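Local coordinates for protein ectonucleotide pyrophosphatase/phosphodiesterase family member 5 (Mus musculus, PDB 5VEN) that probably hydrolyses phosphodiester bonds as a two-zinc ectoenzyme of the nucleotide pyrophosphatase family, with restricted action on nucleotides, at residues T179-G184 / H225-C230; I55-P60 / L322-Y327; V19-F24 / L171-P176. One frame throughout, in Å; residues are numbered along the deposited sequence.

In the fold
Three chain-distant contacts meet at one pair of zinc ions, a worked example of how an alpha/beta fold assembles a metal site. Contact 3 joins two neighbouring parallel strands, 15-21 and 168-173, of the central mixed sheet. Contacts 1 and 2 share the small antiparallel sheet made by strands 228-229 and 323-324, and their centres lie about 10 Å apart; contact 3 is centred about 14 Å from contact 1 and about 13 Å from contact 2. Along the chain contact 3 closes before contact 1 opens, contact 1 is nested within the loop closed by contact 2, and contacts 2 and 3 cross. Each supplies at least one ligand of the zinc pair, so distant parts of the chain meet at the metal centre.

Contact 1 of 3, residues T179-G184 / H225-C230; sequences TGHDVG and HGMTQC. With ZN (zinc ion), chain K; ZN (zinc ion), chain L.
A methionine methyl group sits over the face of a zinc-binding histidine ring: M227 CE is 3.9 Å from the centroid of the H181 imidazole and only 6° off its normal, a CH-pi contact almost exactly over the middle of the face. The sulfur lies over the same ring, with M227 SD 4.1 Å from the H181 centroid, a Met-aromatic contact. Bends at chi2 (74°) and chi3 (63°) fold the methionine back to meet helix 177-183, where CE also rests against the backbone of G180, which has no side chain to stand in its way. Farther along, Q229 reaches the end of that helix. Its OE1 comes 3.2 Å from G184 C, yet Q229 OE1 accepts its hydrogen bond from D186 N, while a water accepts from Q229 NE2 at 2.9 Å and donates to V183 O. G184, with positive phi, is where the chain leaves the helix.

Both segments also deliver a ring to the metal centre. H181 NE2 binds one zinc ion at 2.0 Å, in company with D177 and H325; H225 NE2 binds the other at 2.0 Å, with D22, T58 and D224. At the far nitrogens, H225 ND1 donates in its own ring plane to a lone pair of G226 O at 2.8 Å, and H181 ND1 donates to G323 O. Each imidazole therefore spends its N-H on a backbone carbonyl, which fixes the ring's rotation, presents the bare NE2 to zinc and would be expected to make it a stronger electron donor.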
loop_
_atom_site.group_PDB
_atom_site.type_symbol
_atom_site.label_atom_id
_atom_site.label_comp_id
_atom_site.label_asym_id
_atom_site.label_seq_id
_atom_site.Cartn_x
_atom_site.Cartn_y
_atom_site.Cartn_z
ATOM N N THR A 179 4.695 -14.212 -3.712
ATOM C CA THR A 179 4.233 -15.558 -4.052
ATOM C C THR A 179 2.847 -15.523 -4.704
ATOM O O THR A 179 2.571 -16.292 -5.639
ATOM C CB THR A 179 4.263 -16.444 -2.801
ATOM O OG1 THR A 179 5.619 -16.634 -2.410
ATOM C CG2 THR A 179 3.597 -17.809 -3.103
ATOM N N GLY A 180 1.973 -14.613 -4.271
ATOM C CA GLY A 180 0.680 -14.466 -4.928
ATOM C C GLY A 180 0.792 -14.184 -6.411
ATOM O O GLY A 180 0.039 -14.746 -7.208
ATOM N N HIS A 181 1.760 -13.343 -6.810
ATOM C CA HIS A 181 2.015 -13.117 -8.239
ATOM C C HIS A 181 2.459 -14.388 -8.942
ATOM O O HIS A 181 1.998 -14.691 -10.065
ATOM C CB HIS A 181 3.112 -12.077 -8.412
ATOM C CG HIS A 181 2.671 -10.673 -8.179
ATOM N ND1 HIS A 181 1.744 -10.049 -8.981
ATOM C CD2 HIS A 181 3.104 -9.741 -7.298
ATOM C CE1 HIS A 181 1.582 -8.798 -8.568
ATOM N NE2 HIS A 181 2.397 -8.588 -7.547
ATOM N N ASP A 182 3.362 -15.136 -8.298
ATOM C CA ASP A 182 4.006 -16.291 -8.918
ATOM C C ASP A 182 3.019 -17.411 -9.168
ATOM O O ASP A 182 2.996 -18.004 -10.260
ATOM C CB ASP A 182 5.132 -16.807 -8.017
ATOM C CG ASP A 182 6.314 -15.922 -8.027
ATOM O OD1 ASP A 182 6.408 -15.078 -8.950
ATOM O OD2 ASP A 182 7.162 -16.084 -7.126
ATOM N N VAL A 183 2.200 -17.732 -8.173
ATOM C CA VAL A 183 1.346 -18.910 -8.269
ATOM C C VAL A 183 -0.117 -18.574 -8.433
ATOM O O VAL A 183 -0.891 -19.455 -8.826
ATOM C CB VAL A 183 1.556 -19.861 -7.073
ATOM C CG1 VAL A 183 3.008 -20.254 -7.001
ATOM C CG2 VAL A 183 1.087 -19.218 -5.731
ATOM N N GLY A 184 -0.523 -17.331 -8.191
ATOM C CA GLY A 184 -1.909 -16.970 -8.214
ATOM C C GLY A 184 -2.561 -17.204 -6.859
ATOM O O GLY A 184 -2.254 -18.174 -6.146
ATOM N N HIS A 225 -2.952 -3.818 -0.624
ATOM C CA HIS A 225 -3.905 -4.297 -1.628
ATOM C C HIS A 225 -3.947 -5.821 -1.505
ATOM O O HIS A 225 -3.138 -6.448 -0.787
ATOM C CB HIS A 225 -3.488 -3.928 -3.053
ATOM C CG HIS A 225 -2.094 -4.372 -3.353
ATOM N ND1 HIS A 225 -1.740 -5.702 -3.510
ATOM C CD2 HIS A 225 -0.939 -3.663 -3.395
ATOM C CE1 HIS A 225 -0.423 -5.790 -3.618
ATOM N NE2 HIS A 225 0.095 -4.567 -3.533
ATOM N N GLY A 226 -4.890 -6.402 -2.234
ATOM C CA GLY A 226 -5.035 -7.864 -2.347
ATOM C C GLY A 226 -4.411 -8.394 -3.616
ATOM O O GLY A 226 -3.333 -7.967 -4.042
ATOM N N MET A 227 -5.114 -9.321 -4.251
ATOM C CA MET A 227 -4.563 -10.079 -5.359
ATOM C C MET A 227 -5.725 -10.822 -6.023
ATOM O O MET A 227 -6.624 -11.294 -5.320
ATOM C CB MET A 227 -3.496 -11.074 -4.855
ATOM C CG MET A 227 -2.682 -11.732 -5.970
ATOM S SD MET A 227 -1.445 -10.714 -6.798
ATOM C CE MET A 227 -0.363 -10.355 -5.430
ATOM N N THR A 228 -5.674 -10.953 -7.347
ATOM C CA THR A 228 -6.684 -11.708 -8.085
ATOM C C THR A 228 -6.007 -12.651 -9.091
ATOM O O THR A 228 -4.903 -12.410 -9.580
ATOM C CB THR A 228 -7.745 -10.757 -8.761
ATOM O OG1 THR A 228 -8.927 -11.511 -9.125
ATOM C CG2 THR A 228 -7.248 -10.134 -10.027
ATOM N N GLN A 229 -6.705 -13.739 -9.391
ATOM C CA GLN A 229 -6.199 -14.759 -10.288
ATOM C C GLN A 229 -6.301 -14.328 -11.743
ATOM O O GLN A 229 -7.357 -13.871 -12.204
ATOM C CB GLN A 229 -6.994 -16.056 -10.059
ATOM C CG GLN A 229 -6.384 -17.238 -10.778
ATOM C CD GLN A 229 -5.277 -17.894 -9.981
ATOM O OE1 GLN A 229 -5.055 -17.596 -8.819
ATOM N NE2 GLN A 229 -4.570 -18.781 -10.608
ATOM N N CYS A 230 -5.188 -14.456 -12.463
ATOM C CA CYS A 230 -5.081 -14.182 -13.886
ATOM C C CYS A 230 -4.916 -15.502 -14.649
ATOM O O CYS A 230 -4.686 -16.564 -14.054
ATOM C CB CYS A 230 -3.919 -13.236 -14.180
ATOM S SG CYS A 230 -4.230 -11.605 -13.399
HETATM ZN ZN ZN K . 2.235 -7.031 -6.256
HETATM ZN ZN ZN L . 1.973 -4.168 -2.829
HETATM O O HOH W 1 -2.848 -20.835 -9.607
HETATM O O HOH W 2 3.606 -5.620 -6.555
HETATM O O HOH W 3 3.094 -5.387 -4.785
#

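Contact 2 of 3, residues I55-P60 / L322-Y327; sequences ITKTYP and LGNHGY. With ZN (zinc ion), chain L; ZN (zinc ion), chain K.
The H325 imidazole points its ND1-H edge at the backbone of T56: ND1 gives T56 O a hydrogen bond of 2.8 Å (160° at the hydrogen), lying close to both the ring plane and the carbonyl plane. With CG placed between the backbone N and the carbonyl carbon (chi1 53°), the other ring nitrogen, H325 NE2, meets a zinc ion at 2.0 Å. K57 crosses this ring at a slant, bringing its CD to 3.9 Å from H325 CE1. Its ammonium end makes a weak bond to H325 O and another hydrogen bond to S253 O, and K57 CE packs near G326 CA.

T56 is the centre of an inverse gamma turn, closed by K57 N donating to I55 O at 2.8 Å, and K57 is the N-cap residue of helix 58-67. T58 follows at the helix start, and its OG1 binds the second zinc ion at 1.9 Å, in keeping with the two-metal centre of the alkaline phosphatase superfamily.

Just before H325, N324 OD1 accepts from H325 N at 2.9 Å, the donor lying above the carboxamide plane. T56 N reaches G326 O weakly, at 3.5 Å.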
loop_
_atom_site.group_PDB
_atom_site.type_symbol
_atom_site.label_atom_id
_atom_site.label_comp_id
_atom_site.label_asym_id
_atom_site.label_seq_id
_atom_site.Cartn_x
_atom_site.Cartn_y
_atom_site.Cartn_z
ATOM N N ILE A 55 -4.847 3.645 -8.193
ATOM C CA ILE A 55 -4.770 2.235 -8.580
ATOM C C ILE A 55 -4.267 1.383 -7.405
ATOM O O ILE A 55 -3.470 1.839 -6.575
ATOM C CB ILE A 55 -3.872 2.022 -9.822
ATOM C CG1 ILE A 55 -2.402 2.309 -9.527
ATOM C CG2 ILE A 55 -4.443 2.792 -11.062
ATOM C CD1 ILE A 55 -1.470 2.097 -10.729
ATOM N N THR A 56 -4.689 0.111 -7.372
ATOM C CA THR A 56 -4.476 -0.717 -6.177
ATOM C C THR A 56 -3.102 -1.393 -6.270
ATOM O O THR A 56 -2.947 -2.639 -6.276
ATOM C CB THR A 56 -5.632 -1.719 -6.019
ATOM O OG1 THR A 56 -5.780 -2.451 -7.243
ATOM C CG2 THR A 56 -6.905 -0.980 -5.642
ATOM N N LYS A 57 -2.070 -0.537 -6.345
ATOM C CA LYS A 57 -0.658 -0.903 -6.414
ATOM C C LYS A 57 0.077 -0.417 -5.163
ATOM O O LYS A 57 -0.461 0.343 -4.347
ATOM C CB LYS A 57 0.044 -0.323 -7.655
ATOM C CG LYS A 57 -0.462 -0.796 -9.018
ATOM C CD LYS A 57 -0.029 -2.161 -9.392
ATOM C CE LYS A 57 -0.359 -2.413 -10.848
ATOM N NZ LYS A 57 0.254 -3.644 -11.249
ATOM N N THR A 58 1.331 -0.870 -5.041
ATOM C CA THR A 58 2.084 -0.771 -3.789
ATOM C C THR A 58 2.421 0.680 -3.430
ATOM O O THR A 58 2.163 1.115 -2.305
ATOM C CB THR A 58 3.352 -1.614 -3.881
ATOM O OG1 THR A 58 2.991 -3.016 -3.985
ATOM C CG2 THR A 58 4.228 -1.472 -2.658
ATOM N N TYR A 59 3.038 1.415 -4.341
ATOM C CA TYR A 59 3.526 2.744 -3.932
ATOM C C TYR A 59 2.382 3.737 -3.734
ATOM O O TYR A 59 2.373 4.432 -2.697
ATOM C CB TYR A 59 4.601 3.238 -4.904
ATOM C CG TYR A 59 5.951 2.721 -4.439
ATOM C CD1 TYR A 59 6.173 1.369 -4.201
ATOM C CD2 TYR A 59 6.944 3.583 -4.091
ATOM C CE1 TYR A 59 7.425 0.919 -3.724
ATOM C CE2 TYR A 59 8.142 3.149 -3.639
ATOM C CZ TYR A 59 8.392 1.835 -3.442
ATOM O OH TYR A 59 9.634 1.481 -2.942
ATOM N N PRO A 60 1.349 3.761 -4.586
ATOM C CA PRO A 60 0.204 4.640 -4.291
ATOM C C PRO A 60 -0.430 4.326 -2.951
ATOM O O PRO A 60 -0.796 5.238 -2.197
ATOM C CB PRO A 60 -0.766 4.381 -5.467
ATOM C CG PRO A 60 0.097 3.943 -6.582
ATOM C CD PRO A 60 1.235 3.142 -5.918
ATOM N N LEU A 322 0.421 -15.116 -12.789
ATOM C CA LEU A 322 -0.816 -15.784 -12.401
ATOM C C LEU A 322 -1.617 -15.008 -11.362
ATOM O O LEU A 322 -2.831 -15.237 -11.241
ATOM C CB LEU A 322 -0.517 -17.198 -11.890
ATOM C CG LEU A 322 -0.215 -18.239 -12.989
ATOM C CD1 LEU A 322 0.382 -19.521 -12.417
ATOM C CD2 LEU A 322 -1.474 -18.539 -13.830
ATOM N N GLY A 323 -0.978 -14.131 -10.600
ATOM C CA GLY A 323 -1.685 -13.216 -9.703
ATOM C C GLY A 323 -1.340 -11.782 -10.070
ATOM O O GLY A 323 -0.198 -11.492 -10.450
ATOM N N ASN A 324 -2.328 -10.890 -9.975
ATOM C CA ASN A 324 -2.013 -9.476 -10.084
ATOM C C ASN A 324 -3.070 -8.652 -9.363
ATOM O O ASN A 324 -4.088 -9.163 -8.844
ATOM C CB ASN A 324 -1.840 -9.035 -11.549
ATOM C CG ASN A 324 -0.917 -7.800 -11.687
ATOM O OD1 ASN A 324 -0.250 -7.358 -10.733
ATOM N ND2 ASN A 324 -0.950 -7.189 -12.865
ATOM N N HIS A 325 -2.747 -7.354 -9.248
ATOM C CA HIS A 325 -3.591 -6.382 -8.579
ATOM C C HIS A 325 -3.373 -5.045 -9.288
ATOM O O HIS A 325 -2.567 -4.937 -10.214
ATOM C CB HIS A 325 -3.241 -6.309 -7.090
ATOM C CG HIS A 325 -1.789 -6.080 -6.866
ATOM N ND1 HIS A 325 -1.246 -4.819 -6.742
ATOM C CD2 HIS A 325 -0.742 -6.951 -6.807
ATOM C CE1 HIS A 325 0.064 -4.919 -6.581
ATOM N NE2 HIS A 325 0.402 -6.202 -6.650
ATOM N N GLY A 326 -4.066 -4.028 -8.832
ATOM C CA GLY A 326 -4.111 -2.740 -9.531
ATOM C C GLY A 326 -5.489 -2.371 -10.054
ATOM O O GLY A 326 -5.728 -1.199 -10.403
ATOM N N TYR A 327 -6.412 -3.341 -10.070
ATOM C CA TYR A 327 -7.778 -3.214 -10.539
ATOM C C TYR A 327 -8.565 -2.216 -9.681
ATOM O O TYR A 327 -8.135 -1.774 -8.607
ATOM C CB TYR A 327 -8.451 -4.587 -10.507
ATOM C CG TYR A 327 -7.709 -5.615 -11.331
ATOM C CD1 TYR A 327 -7.871 -5.692 -12.712
ATOM C CD2 TYR A 327 -6.818 -6.490 -10.726
ATOM C CE1 TYR A 327 -7.177 -6.640 -13.484
ATOM C CE2 TYR A 327 -6.103 -7.444 -11.494
ATOM C CZ TYR A 327 -6.286 -7.498 -12.871
ATOM O OH TYR A 327 -5.596 -8.419 -13.643
HETATM ZN ZN ZN L . 1.973 -4.168 -2.829
HETATM ZN ZN ZN K . 2.235 -7.031 -6.256
HETATM O O HOH W 2 3.606 -5.620 -6.555
HETATM O O HOH W 3 3.094 -5.387 -4.785
#

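Contact 3 of 3, residues V19-F24 / L171-P176; sequences VSFDGF and LYWEEP. With ZN (zinc ion), chain L.
D22 OD2 is gripped from several directions. The hydroxyl of Y172 donates to it, OH to OD2 2.6 Å, arriving on the anti side and 27° out of the carboxylate plane; T58 OG1, also a zinc ligand, makes a long, probable hydrogen bond to it. The carboxylate holds the zinc ion unequally, D22 OD1 at 2.0 Å and D22 OD2 at a longer 2.6 Å. Carboxylate and phenol planes are turned 75° from each other, and the acid oxygen lies at the edge of the tyrosine ring. With CG turned away from its own backbone N, the Y172 ring runs along the sheet past S20, on the same face, to the carboxylate beyond the end of strand 15-21. This second-shell hydroxyl ties down the oxygen that holds the metal less closely, and so would steady the carboxylate's tilt.

The strands run nearly parallel and bond in alternation: S20 N to L171 O, W173 N to S20 O, then D22 N to W173 O at 2.9 Å, nearly straight at 176°. The last of these pins the backbone of the metal ligand. On the opposite face V19 and L171 lie side by side, V19 CG1 lies over one face of the F21 ring, toward its rim, and F21 CD1 touches W173 CB at 3.8 Å. Past the strands, P176, preceded by a cis peptide bond, meets F24 at about a right angle, with P176 CD 3.6 Å from F24 CD2. A water donates to both G23 O and P176 O.

P176 is the N-cap of helix 177-183, whose D177 binds the other zinc ion. Metal ligands following the carboxyl ends of parallel strands in a central sheet are characteristic of the alkaline phosphatase superfamily fold, to which this phosphodiesterase domain belongs.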
loop_
_atom_site.group_PDB
_atom_site.type_symbol
_atom_site.label_atom_id
_atom_site.label_comp_id
_atom_site.label_asym_id
_atom_site.label_seq_id
_atom_site.Cartn_x
_atom_site.Cartn_y
_atom_site.Cartn_z
ATOM N N VAL A 19 2.568 -2.266 10.549
ATOM C CA VAL A 19 3.165 -3.370 9.832
ATOM C C VAL A 19 2.382 -3.572 8.541
ATOM O O VAL A 19 1.153 -3.707 8.573
ATOM C CB VAL A 19 3.150 -4.665 10.653
ATOM C CG1 VAL A 19 3.848 -5.748 9.849
ATOM C CG2 VAL A 19 3.821 -4.501 11.981
ATOM N N SER A 20 3.076 -3.617 7.419
ATOM C CA SER A 20 2.457 -3.934 6.138
ATOM C C SER A 20 3.079 -5.214 5.594
ATOM O O SER A 20 4.298 -5.265 5.346
ATOM C CB SER A 20 2.614 -2.805 5.142
ATOM O OG SER A 20 2.097 -3.223 3.893
ATOM N N PHE A 21 2.247 -6.252 5.461
ATOM C CA PHE A 21 2.602 -7.440 4.694
ATOM C C PHE A 21 2.050 -7.218 3.303
ATOM O O PHE A 21 0.828 -7.191 3.132
ATOM C CB PHE A 21 2.018 -8.697 5.329
ATOM C CG PHE A 21 2.620 -9.049 6.649
ATOM C CD1 PHE A 21 3.919 -9.559 6.735
ATOM C CD2 PHE A 21 1.897 -8.883 7.821
ATOM C CE1 PHE A 21 4.461 -9.891 7.976
ATOM C CE2 PHE A 21 2.447 -9.234 9.040
ATOM C CZ PHE A 21 3.716 -9.691 9.124
ATOM N N ASP A 22 2.932 -6.980 2.326
ATOM C CA ASP A 22 2.494 -6.591 0.990
ATOM C C ASP A 22 1.536 -7.629 0.408
ATOM O O ASP A 22 1.789 -8.832 0.495
ATOM C CB ASP A 22 3.709 -6.405 0.080
ATOM C CG ASP A 22 3.412 -5.499 -1.084
ATOM O OD1 ASP A 22 2.476 -5.823 -1.846
ATOM O OD2 ASP A 22 4.065 -4.448 -1.235
ATOM N N GLY A 23 0.439 -7.151 -0.166
ATOM C CA GLY A 23 -0.454 -8.019 -0.923
ATOM C C GLY A 23 -1.204 -9.005 -0.064
ATOM O O GLY A 23 -1.516 -10.108 -0.535
ATOM N N PHE A 24 -1.547 -8.634 1.170
ATOM C CA PHE A 24 -2.255 -9.542 2.079
ATOM C C PHE A 24 -3.748 -9.258 1.934
ATOM O O PHE A 24 -4.319 -8.353 2.572
ATOM C CB PHE A 24 -1.771 -9.394 3.516
ATOM C CG PHE A 24 -2.090 -10.569 4.385
ATOM C CD1 PHE A 24 -3.422 -10.935 4.673
ATOM C CD2 PHE A 24 -1.065 -11.343 4.907
ATOM C CE1 PHE A 24 -3.684 -12.006 5.489
ATOM C CE2 PHE A 24 -1.353 -12.439 5.731
ATOM C CZ PHE A 24 -2.668 -12.759 5.992
ATOM N N LEU A 171 7.038 -1.083 9.563
ATOM C CA LEU A 171 7.702 -2.330 9.228
ATOM C C LEU A 171 7.032 -2.931 8.009
ATOM O O LEU A 171 5.799 -2.967 7.929
ATOM C CB LEU A 171 7.629 -3.305 10.414
ATOM C CG LEU A 171 8.071 -4.743 10.209
ATOM C CD1 LEU A 171 9.548 -4.860 9.901
ATOM C CD2 LEU A 171 7.706 -5.559 11.453
ATOM N N TYR A 172 7.842 -3.411 7.068
ATOM C CA TYR A 172 7.324 -3.865 5.786
ATOM C C TYR A 172 7.969 -5.192 5.406
ATOM O O TYR A 172 9.162 -5.436 5.692
ATOM C CB TYR A 172 7.598 -2.811 4.721
ATOM C CG TYR A 172 7.297 -3.226 3.291
ATOM C CD1 TYR A 172 6.002 -3.201 2.768
ATOM C CD2 TYR A 172 8.341 -3.581 2.450
ATOM C CE1 TYR A 172 5.754 -3.555 1.467
ATOM C CE2 TYR A 172 8.109 -3.904 1.133
ATOM C CZ TYR A 172 6.821 -3.913 0.653
ATOM O OH TYR A 172 6.612 -4.255 -0.641
ATOM N N TRP A 173 7.161 -6.050 4.768
ATOM C CA TRP A 173 7.589 -7.352 4.281
ATOM C C TRP A 173 6.905 -7.618 2.937
ATOM O O TRP A 173 5.751 -7.239 2.748
ATOM C CB TRP A 173 7.228 -8.415 5.310
ATOM C CG TRP A 173 7.748 -9.785 5.003
ATOM C CD1 TRP A 173 7.007 -10.921 4.757
ATOM C CD2 TRP A 173 9.124 -10.178 4.890
ATOM N NE1 TRP A 173 7.853 -11.988 4.521
ATOM C CE2 TRP A 173 9.150 -11.554 4.591
ATOM C CE3 TRP A 173 10.342 -9.501 5.023
ATOM C CZ2 TRP A 173 10.351 -12.266 4.423
ATOM C CZ3 TRP A 173 11.522 -10.221 4.852
ATOM C CH2 TRP A 173 11.510 -11.581 4.551
ATOM N N GLU A 174 7.626 -8.272 2.007
ATOM C CA GLU A 174 7.203 -8.374 0.621
ATOM C C GLU A 174 6.247 -9.524 0.341
ATOM O O GLU A 174 5.758 -9.624 -0.789
ATOM C CB GLU A 174 8.424 -8.525 -0.255
ATOM C CG GLU A 174 9.339 -7.295 -0.279
ATOM C CD GLU A 174 10.300 -7.169 0.929
ATOM O OE1 GLU A 174 10.927 -6.103 1.117
ATOM O OE2 GLU A 174 10.451 -8.117 1.707
ATOM N N GLU A 175 6.024 -10.422 1.297
ATOM C CA GLU A 175 5.059 -11.501 1.170
ATOM C C GLU A 175 3.816 -11.117 1.944
ATOM O O GLU A 175 3.922 -10.415 2.954
ATOM C CB GLU A 175 5.658 -12.835 1.687
ATOM C CG GLU A 175 6.777 -13.387 0.790
ATOM C CD GLU A 175 6.289 -13.983 -0.536
ATOM O OE1 GLU A 175 5.148 -13.715 -0.972
ATOM O OE2 GLU A 175 7.081 -14.725 -1.141
ATOM N N PRO A 176 2.641 -11.635 1.531
ATOM C CA PRO A 176 2.439 -12.692 0.505
ATOM C C PRO A 176 2.287 -12.210 -0.945
ATOM O O PRO A 176 1.885 -12.959 -1.822
ATOM C CB PRO A 176 1.167 -13.371 0.993
ATOM C CG PRO A 176 0.368 -12.239 1.596
ATOM C CD PRO A 176 1.397 -11.373 2.293
HETATM ZN ZN ZN L . 1.973 -4.168 -2.829
HETATM O O HOH W 4 -0.873 -12.104 -2.403
HETATM O O HOH W 3 3.094 -5.387 -4.785
#